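Local structure of esterase (Uncultured bacterium, 5EGN) at residues D14-G19 against N46-I51; M97-L102 against N113-S118. The protein probably hydrolyses carboxylic esters and the lactone ring of N-acyl homoserine lactones, the signals of bacterial quorum sensing, as an alpha/beta hydrolase. The protein carries 2 engineered substitutions. One frame throughout, in Å; residues are numbered along the deposited sequence.

Contact 1 (D14-G19 against N46-I51)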
ATOM      1  N   ASP A  14       7.885  -3.419  -7.665  1.00 24.27           N
ATOM      2  CA  ASP A  14       6.972  -2.704  -8.546  1.00 24.04           C
ATOM      3  C   ASP A  14       7.684  -1.513  -9.172  1.00 23.47           C
ATOM      4  O   ASP A  14       8.547  -0.894  -8.547  1.00 22.87           O
ATOM      5  CB  ASP A  14       5.718  -2.249  -7.797  1.00 23.72           C
ATOM      6  CG  ASP A  14       4.723  -3.376  -7.582  1.00 23.84           C
ATOM      7  OD1 ASP A  14       4.594  -4.243  -8.474  1.00 24.03           O
ATOM      8  OD2 ASP A  14       4.068  -3.390  -6.520  1.00 24.14           O
ATOM      9  N   SER A  15       7.323  -1.205 -10.413  1.00 23.39           N
ATOM     10  CA  SER A  15       7.947  -0.112 -11.145  1.00 23.34           C
ATOM     11  C   SER A  15       6.918   0.737 -11.890  1.00 22.46           C
ATOM     12  O   SER A  15       6.203   0.235 -12.757  1.00 22.57           O
ATOM     13  CB  SER A  15       8.983  -0.661 -12.130  1.00 24.41           C
ATOM     14  OG  SER A  15       9.464   0.355 -12.994  1.00 25.41           O
ATOM     15  N   TYR A  16       6.849   2.022 -11.548  1.00 23.06           N
ATOM     16  CA  TYR A  16       5.933   2.943 -12.227  1.00 22.99           C
ATOM     17  C   TYR A  16       6.655   4.200 -12.712  1.00 23.37           C
ATOM     18  O   TYR A  16       7.620   4.641 -12.100  1.00 24.06           O
ATOM     19  CB  TYR A  16       4.777   3.353 -11.308  1.00 23.04           C
ATOM     20  CG  TYR A  16       3.950   2.218 -10.736  1.00 22.13           C
ATOM     21  CD1 TYR A  16       2.824   1.747 -11.400  1.00 21.85           C
ATOM     22  CD2 TYR A  16       4.277   1.642  -9.517  1.00 22.28           C
ATOM     23  CE1 TYR A  16       2.061   0.719 -10.874  1.00 21.56           C
ATOM     24  CE2 TYR A  16       3.521   0.615  -8.983  1.00 21.81           C
ATOM     25  CZ  TYR A  16       2.415   0.159  -9.664  1.00 21.08           C
ATOM     26  OH  TYR A  16       1.663  -0.862  -9.132  1.00 21.96           O
ATOM     27  N   GLY A  17       6.182   4.779 -13.811  1.00 23.85           N
ATOM     28  CA  GLY A  17       6.695   6.057 -14.278  1.00 25.13           C
ATOM     29  C   GLY A  17       8.052   6.025 -14.959  1.00 27.34           C
ATOM     30  O   GLY A  17       8.652   4.963 -15.126  1.00 27.12           O
ATOM     31  N   GLU A  18       8.534   7.204 -15.346  1.00 28.56           N
ATOM     32  CA  GLU A  18       9.783   7.340 -16.094  1.00 30.11           C
ATOM     33  C   GLU A  18      10.598   8.559 -15.649  1.00 27.22           C
ATOM     34  O   GLU A  18      10.041   9.546 -15.167  1.00 26.28           O
ATOM     35  CB  GLU A  18       9.495   7.439 -17.593  1.00 35.49           C
ATOM     36  CG  GLU A  18       8.958   6.164 -18.220  1.00 46.15           C
ATOM     37  CD  GLU A  18       8.639   6.336 -19.689  1.00 54.33           C
ATOM     38  OE1 GLU A  18       7.859   7.250 -20.025  1.00 56.34           O
ATOM     39  OE2 GLU A  18       9.176   5.562 -20.509  1.00 49.39           O
ATOM     40  N   GLY A  19      11.916   8.484 -15.819  1.00 26.98           N
ATOM     41  CA  GLY A  19      12.798   9.583 -15.461  1.00 25.30           C
ATOM     42  C   GLY A  19      13.945   9.163 -14.561  1.00 24.33           C
ATOM     43  O   GLY A  19      14.490   8.068 -14.702  1.00 24.27           O
ATOM     44  N   ASN A  46       9.145  10.723 -11.605  1.00 23.41           N
ATOM     45  CA  ASN A  46      10.290   9.824 -11.555  1.00 24.18           C
ATOM     46  C   ASN A  46       9.966   8.382 -11.916  1.00 24.57           C
ATOM     47  O   ASN A  46       8.803   7.994 -12.005  1.00 23.94           O
ATOM     48  CB  ASN A  46      10.918   9.855 -10.159  1.00 23.80           C
ATOM     49  CG  ASN A  46      11.478  11.214  -9.803  1.00 23.56           C
ATOM     50  OD1 ASN A  46      10.754  12.091  -9.333  1.00 23.25           O
ATOM     51  ND2 ASN A  46      12.775  11.394 -10.019  1.00 23.92           N
ATOM     52  N   HIS A  47      11.019   7.599 -12.124  1.00 24.69           N
ATOM     53  CA  HIS A  47      10.904   6.157 -12.293  1.00 24.81           C
ATOM     54  C   HIS A  47      10.967   5.495 -10.920  1.00 24.41           C
ATOM     55  O   HIS A  47      12.052   5.220 -10.403  1.00 24.12           O
ATOM     56  CB  HIS A  47      12.015   5.632 -13.207  1.00 25.04           C
ATOM     57  CG  HIS A  47      11.949   4.160 -13.461  1.00 25.18           C
ATOM     58  ND1 HIS A  47      12.937   3.480 -14.145  1.00 24.84           N
ATOM     59  CD2 HIS A  47      11.021   3.232 -13.130  1.00 25.05           C
ATOM     60  CE1 HIS A  47      12.618   2.202 -14.221  1.00 24.83           C
ATOM     61  NE2 HIS A  47      11.459   2.024 -13.612  1.00 25.36           N
ATOM     62  N   VAL A  48       9.804   5.251 -10.324  1.00 24.04           N
ATOM     63  CA  VAL A  48       9.755   4.686  -8.983  1.00 23.59           C
ATOM     64  C   VAL A  48       9.844   3.165  -9.006  1.00 23.00           C
ATOM     65  O   VAL A  48       9.181   2.484  -9.799  1.00 23.26           O
ATOM     66  CB  VAL A  48       8.481   5.121  -8.219  1.00 23.22           C
ATOM     67  CG1 VAL A  48       8.466   6.627  -8.034  1.00 23.19           C
ATOM     68  CG2 VAL A  48       7.223   4.658  -8.930  1.00 24.84           C
ATOM     69  N   ILE A  49      10.697   2.658  -8.125  1.00 22.25           N
ATOM     70  CA  ILE A  49      10.956   1.237  -7.962  1.00 22.89           C
ATOM     71  C   ILE A  49      10.829   0.897  -6.490  1.00 22.30           C
ATOM     72  O   ILE A  49      11.627   1.355  -5.690  1.00 21.65           O
ATOM     73  CB  ILE A  49      12.371   0.859  -8.448  1.00 23.16           C
ATOM     74  CG1 ILE A  49      12.588   1.317  -9.893  1.00 23.69           C
ATOM     75  CG2 ILE A  49      12.623  -0.635  -8.275  1.00 22.84           C
ATOM     76  CD1 ILE A  49      14.023   1.704 -10.190  1.00 24.28           C
ATOM     77  N   VAL A  50       9.832   0.103  -6.125  1.00 22.37           N
ATOM     78  CA  VAL A  50       9.634  -0.240  -4.720  1.00 22.97           C
ATOM     79  C   VAL A  50       9.843  -1.737  -4.521  1.00 22.91           C
ATOM     80  O   VAL A  50       9.254  -2.552  -5.246  1.00 23.38           O
ATOM     81  CB  VAL A  50       8.233   0.187  -4.236  1.00 23.30           C
ATOM     82  CG1 VAL A  50       7.183  -0.192  -5.257  1.00 29.51           C
ATOM     83  CG2 VAL A  50       7.918  -0.406  -2.872  1.00 22.75           C
ATOM     84  N   ILE A  51      10.689  -2.108  -3.558  1.00 22.67           N
ATOM     85  CA  ILE A  51      11.092  -3.513  -3.463  1.00 22.66           C
ATOM     86  C   ILE A  51      10.687  -4.223  -2.167  1.00 23.34           C
ATOM     87  O   ILE A  51      10.770  -3.656  -1.074  1.00 23.01           O
ATOM     88  CB  ILE A  51      12.628  -3.655  -3.639  1.00 23.69           C
ATOM     89  CG1 ILE A  51      13.042  -3.180  -5.028  1.00 23.56           C
ATOM     90  CG2 ILE A  51      13.077  -5.097  -3.457  1.00 24.17           C
ATOM     91  CD1 ILE A  51      14.534  -3.213  -5.268  1.00 24.36           C
TER

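Contact 2 (M97-L102 against N113-S118)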
ATOM      1  N   MET A  97      20.207   0.492   5.869  1.00 28.14           N
ATOM      2  CA  MET A  97      21.360  -0.400   5.909  1.00 28.68           C
ATOM      3  C   MET A  97      21.694  -0.909   4.514  1.00 29.32           C
ATOM      4  O   MET A  97      22.850  -0.881   4.088  1.00 29.88           O
ATOM      5  CB  MET A  97      21.098  -1.587   6.837  1.00 28.71           C
ATOM      6  CG  MET A  97      20.737  -1.217   8.258  1.00 27.42           C
ATOM      7  SD  MET A  97      20.577  -2.676   9.303  1.00 20.43           S
ATOM      8  CE  MET A  97      20.046  -1.924  10.835  1.00 28.60           C
ATOM      9  N   ILE A  98      20.665  -1.373   3.812  1.00 29.54           N
ATOM     10  CA  ILE A  98      20.810  -1.903   2.461  1.00 29.53           C
ATOM     11  C   ILE A  98      21.366  -0.845   1.514  1.00 29.92           C
ATOM     12  O   ILE A  98      22.255  -1.126   0.708  1.00 29.81           O
ATOM     13  CB  ILE A  98      19.462  -2.427   1.923  1.00 28.92           C
ATOM     14  CG1 ILE A  98      18.975  -3.604   2.769  1.00 29.61           C
ATOM     15  CG2 ILE A  98      19.591  -2.849   0.471  1.00 28.41           C
ATOM     16  CD1 ILE A  98      17.554  -4.025   2.474  1.00 28.41           C
ATOM     17  N   ALA A  99      20.848   0.374   1.626  1.00 33.12           N
ATOM     18  CA  ALA A  99      21.314   1.483   0.801  1.00 29.57           C
ATOM     19  C   ALA A  99      22.784   1.814   1.070  1.00 29.94           C
ATOM     20  O   ALA A  99      23.552   2.062   0.140  1.00 30.09           O
ATOM     21  CB  ALA A  99      20.446   2.713   1.031  1.00 29.12           C
ATOM     22  N   MET A 100      23.169   1.819   2.344  1.00 29.72           N
ATOM     23  CA  MET A 100      24.551   2.119   2.721  1.00 29.99           C
ATOM     24  C   MET A 100      25.514   1.047   2.207  1.00 30.54           C
ATOM     25  O   MET A 100      26.565   1.360   1.630  1.00 31.03           O
ATOM     26  CB  MET A 100      24.672   2.265   4.240  1.00 29.09           C
ATOM     27  CG  MET A 100      24.093   3.568   4.778  1.00 27.45           C
ATOM     28  SD  MET A 100      24.393   3.854   6.535  1.00 22.73           S
ATOM     29  CE  MET A 100      23.189   2.754   7.277  1.00 27.20           C
ATOM     30  N   GLN A 101      25.145  -0.213   2.415  1.00 30.59           N
ATOM     31  CA  GLN A 101      25.906  -1.338   1.887  1.00 30.59           C
ATOM     32  C   GLN A 101      26.029  -1.225   0.371  1.00 31.03           C
ATOM     33  O   GLN A 101      27.061  -1.565  -0.212  1.00 31.37           O
ATOM     34  CB  GLN A 101      25.242  -2.661   2.267  1.00 30.38           C
ATOM     35  CG  GLN A 101      26.145  -3.865   2.117  1.00 31.47           C
ATOM     36  CD  GLN A 101      27.339  -3.801   3.043  1.00 31.74           C
ATOM     37  OE1 GLN A 101      27.188  -3.704   4.261  1.00 31.52           O
ATOM     38  NE2 GLN A 101      28.534  -3.839   2.470  1.00 32.53           N
ATOM     39  N   LEU A 102      24.966  -0.736  -0.259  1.00 30.67           N
ATOM     40  CA  LEU A 102      24.948  -0.540  -1.702  1.00 30.40           C
ATOM     41  C   LEU A 102      25.931   0.554  -2.111  1.00 31.19           C
ATOM     42  O   LEU A 102      26.558   0.466  -3.164  1.00 31.12           O
ATOM     43  CB  LEU A 102      23.532  -0.200  -2.175  1.00 30.92           C
ATOM     44  CG  LEU A 102      23.218  -0.323  -3.668  1.00 31.27           C
ATOM     45  CD1 LEU A 102      21.757  -0.685  -3.858  1.00 29.91           C
ATOM     46  CD2 LEU A 102      23.538   0.964  -4.408  1.00 33.13           C
ATOM     47  N   ASN A 113      21.290   9.344  -1.502  1.00 30.36           N
ATOM     48  CA  ASN A 113      20.555   8.572  -0.511  1.00 28.99           C
ATOM     49  C   ASN A 113      19.672   9.416   0.398  1.00 28.73           C
ATOM     50  O   ASN A 113      20.069  10.494   0.842  1.00 28.31           O
ATOM     51  CB  ASN A 113      21.527   7.765   0.353  1.00 28.09           C
ATOM     52  CG  ASN A 113      22.528   6.984  -0.471  1.00 29.17           C
ATOM     53  OD1 ASN A 113      22.183   5.989  -1.106  1.00 29.33           O
ATOM     54  ND2 ASN A 113      23.779   7.428  -0.456  1.00 29.98           N
ATOM     55  N   LEU A 114      18.469   8.920   0.662  1.00 26.93           N
ATOM     56  CA  LEU A 114      17.674   9.420   1.776  1.00 26.05           C
ATOM     57  C   LEU A 114      17.566   8.301   2.804  1.00 25.36           C
ATOM     58  O   LEU A 114      16.837   7.331   2.607  1.00 24.85           O
ATOM     59  CB  LEU A 114      16.285   9.889   1.324  1.00 26.16           C
ATOM     60  CG  LEU A 114      15.524  10.792   2.309  1.00 26.51           C
ATOM     61  CD1 LEU A 114      14.495  11.646   1.589  1.00 27.90           C
ATOM     62  CD2 LEU A 114      14.849  10.000   3.423  1.00 25.38           C
ATOM     63  N   ILE A 115      18.309   8.440   3.897  1.00 25.57           N
ATOM     64  CA  ILE A 115      18.290   7.459   4.973  1.00 25.15           C
ATOM     65  C   ILE A 115      17.261   7.850   6.028  1.00 25.44           C
ATOM     66  O   ILE A 115      17.429   8.854   6.720  1.00 25.15           O
ATOM     67  CB  ILE A 115      19.672   7.324   5.637  1.00 25.96           C
ATOM     68  CG1 ILE A 115      20.759   7.187   4.576  1.00 25.94           C
ATOM     69  CG2 ILE A 115      19.704   6.120   6.561  1.00 26.31           C
ATOM     70  CD1 ILE A 115      20.726   5.859   3.866  1.00 27.45           C
ATOM     71  N   LEU A 116      16.196   7.063   6.146  1.00 25.67           N
ATOM     72  CA  LEU A 116      15.151   7.352   7.123  1.00 25.29           C
ATOM     73  C   LEU A 116      15.179   6.393   8.305  1.00 25.02           C
ATOM     74  O   LEU A 116      14.959   5.192   8.143  1.00 25.22           O
ATOM     75  CB  LEU A 116      13.768   7.303   6.472  1.00 25.35           C
ATOM     76  CG  LEU A 116      12.629   7.602   7.450  1.00 25.47           C
ATOM     77  CD1 LEU A 116      12.579   9.086   7.768  1.00 24.85           C
ATOM     78  CD2 LEU A 116      11.292   7.113   6.916  1.00 26.79           C
ATOM     79  N   SER A 117      15.447   6.943   9.487  1.00 25.20           N
ATOM     80  CA  SER A 117      15.391   6.200  10.744  1.00 25.41           C
ATOM     81  C   SER A 117      16.211   4.914  10.713  1.00 25.06           C
ATOM     82  O   SER A 117      15.667   3.822  10.866  1.00 25.62           O
ATOM     83  CB  SER A 117      13.938   5.876  11.099  1.00 25.26           C
ATOM     84  OG  SER A 117      13.151   7.053  11.151  1.00 24.80           O
ATOM     85  N   SER A 118      17.518   5.043  10.521  1.00 25.93           N
ATOM     86  CA  SER A 118      18.387   3.875  10.464  1.00 26.01           C
ATOM     87  C   SER A 118      19.619   4.050  11.345  1.00 26.02           C
ATOM     88  O   SER A 118      19.734   5.026  12.086  1.00 25.53           O
ATOM     89  CB  SER A 118      18.811   3.593   9.022  1.00 25.54           C
ATOM     90  OG  SER A 118      19.416   2.318   8.911  1.00 26.98           O
TER

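Contact 1 (D14-G19 against N46-I51)
The imidazole of His47 meets Ser15 at its edge: Ser15 CB lies in the ring plane, and Ser15 OG comes to 2.7 Å from His47 NE2 in a hydrogen bond whose donor could be either residue. One face of the ring carries Ile49 CG1 from its own strand, set toward the rim, while Gly17 O approaches His47 CD2 obliquely. CG stands anti to the backbone N (chi1 -179°), and from there the ring extends alongside residues 15-17, its NE2 at Ser15 OG. An alanine in place of His47 would probably leave Ser15 OG without this partner and open a gap over Ile49 CG1.

The Tyr16 ring has Val48 CG2 at its edge, near its plane, and the same methyl sits 3.7 Å from Tyr16 CB. Phe40 also meets this ring, the planes turned by about 50°. Further along the same face, Val50 CG1 packs against Asp14 CB at 3.6 Å. The carboxylate of Asp14 turns elsewhere, its OD2 forming a salt bridge with Arg58 of the second subunit.

Between the backbones, Asp14 pairs with Val50 and Tyr16 with Val48, each through two hydrogen bonds; Asp14 N to Val50 O measures 2.9 Å. Ser15 and Ile49 form the non-hydrogen-bonded pair between them, and their own CA atoms make CA-H...O contacts, Ser15 CA to Val48 O and Ile49 CA to Asp14 O. At 168° between strand directions, this is the antiparallel pairing by which the N-terminal strands join the central sheet of an alpha/beta hydrolase fold.

Contact 2 (M97-L102 against N113-S118)
Helix 97-102 runs over strand 113-116 with 9.1 Å between the segment axes and 146° between their directions, so the two head roughly opposite ways. CA atoms come nearest just past the C-terminal end of the strand, where Met97 CA and Ser118 CA are 6.9 Å apart.

Ile115 carries the middle of the contact. Its CD1 touches both Ala99 CB and Met100 CG, 4.2 Å from each, and the side chains of Met100 and Ile115 cross at about a right angle. Met100 is bent at its last torsion (chi3 -77°), which brings CE within 4.1 Å of Ser118 OG. That hydroxyl also lies 3.8 Å from Met97 CG, but its hydrogen bond is with Ser93 O, in the probable nucleophile elbow. At the other end, Ala99 CB stands 4.3 Å from Asn113 OD1; this buried amide oxygen accepts a hydrogen bond from Asn103 ND2, further along the helix.

The whole contact is buried within the beta-alpha-beta crossover of strand 87-92, helix 94-105 and strand 110-116. Phe89 of the neighbouring strand touches Ala99 and Asn113, Trp193 packs on both methionines, and helix 249-257 covers Leu114 and Leu116 on the far side of the sheet.

From the N terminus, strand 9-16 runs into the loop at residues 17-19, and the chain passes through strand 21-25 and helix 36-39 before strand 47-51 returns to close contact 1. Helix 68-81 and strand 87-92 follow, and only then does contact 2 open, closing a shorter loop, with ten residues between 97-102 and 113-118. The two loops stand in series, neither enclosing nor crossing the other. Their centres lie 18 Å apart, with nearest atoms about 8 Å apart, yet both reach the same sheet: contact 1 joins its antiparallel N-terminal part to the parallel strands, and contact 2 seats a helix on the parallel part.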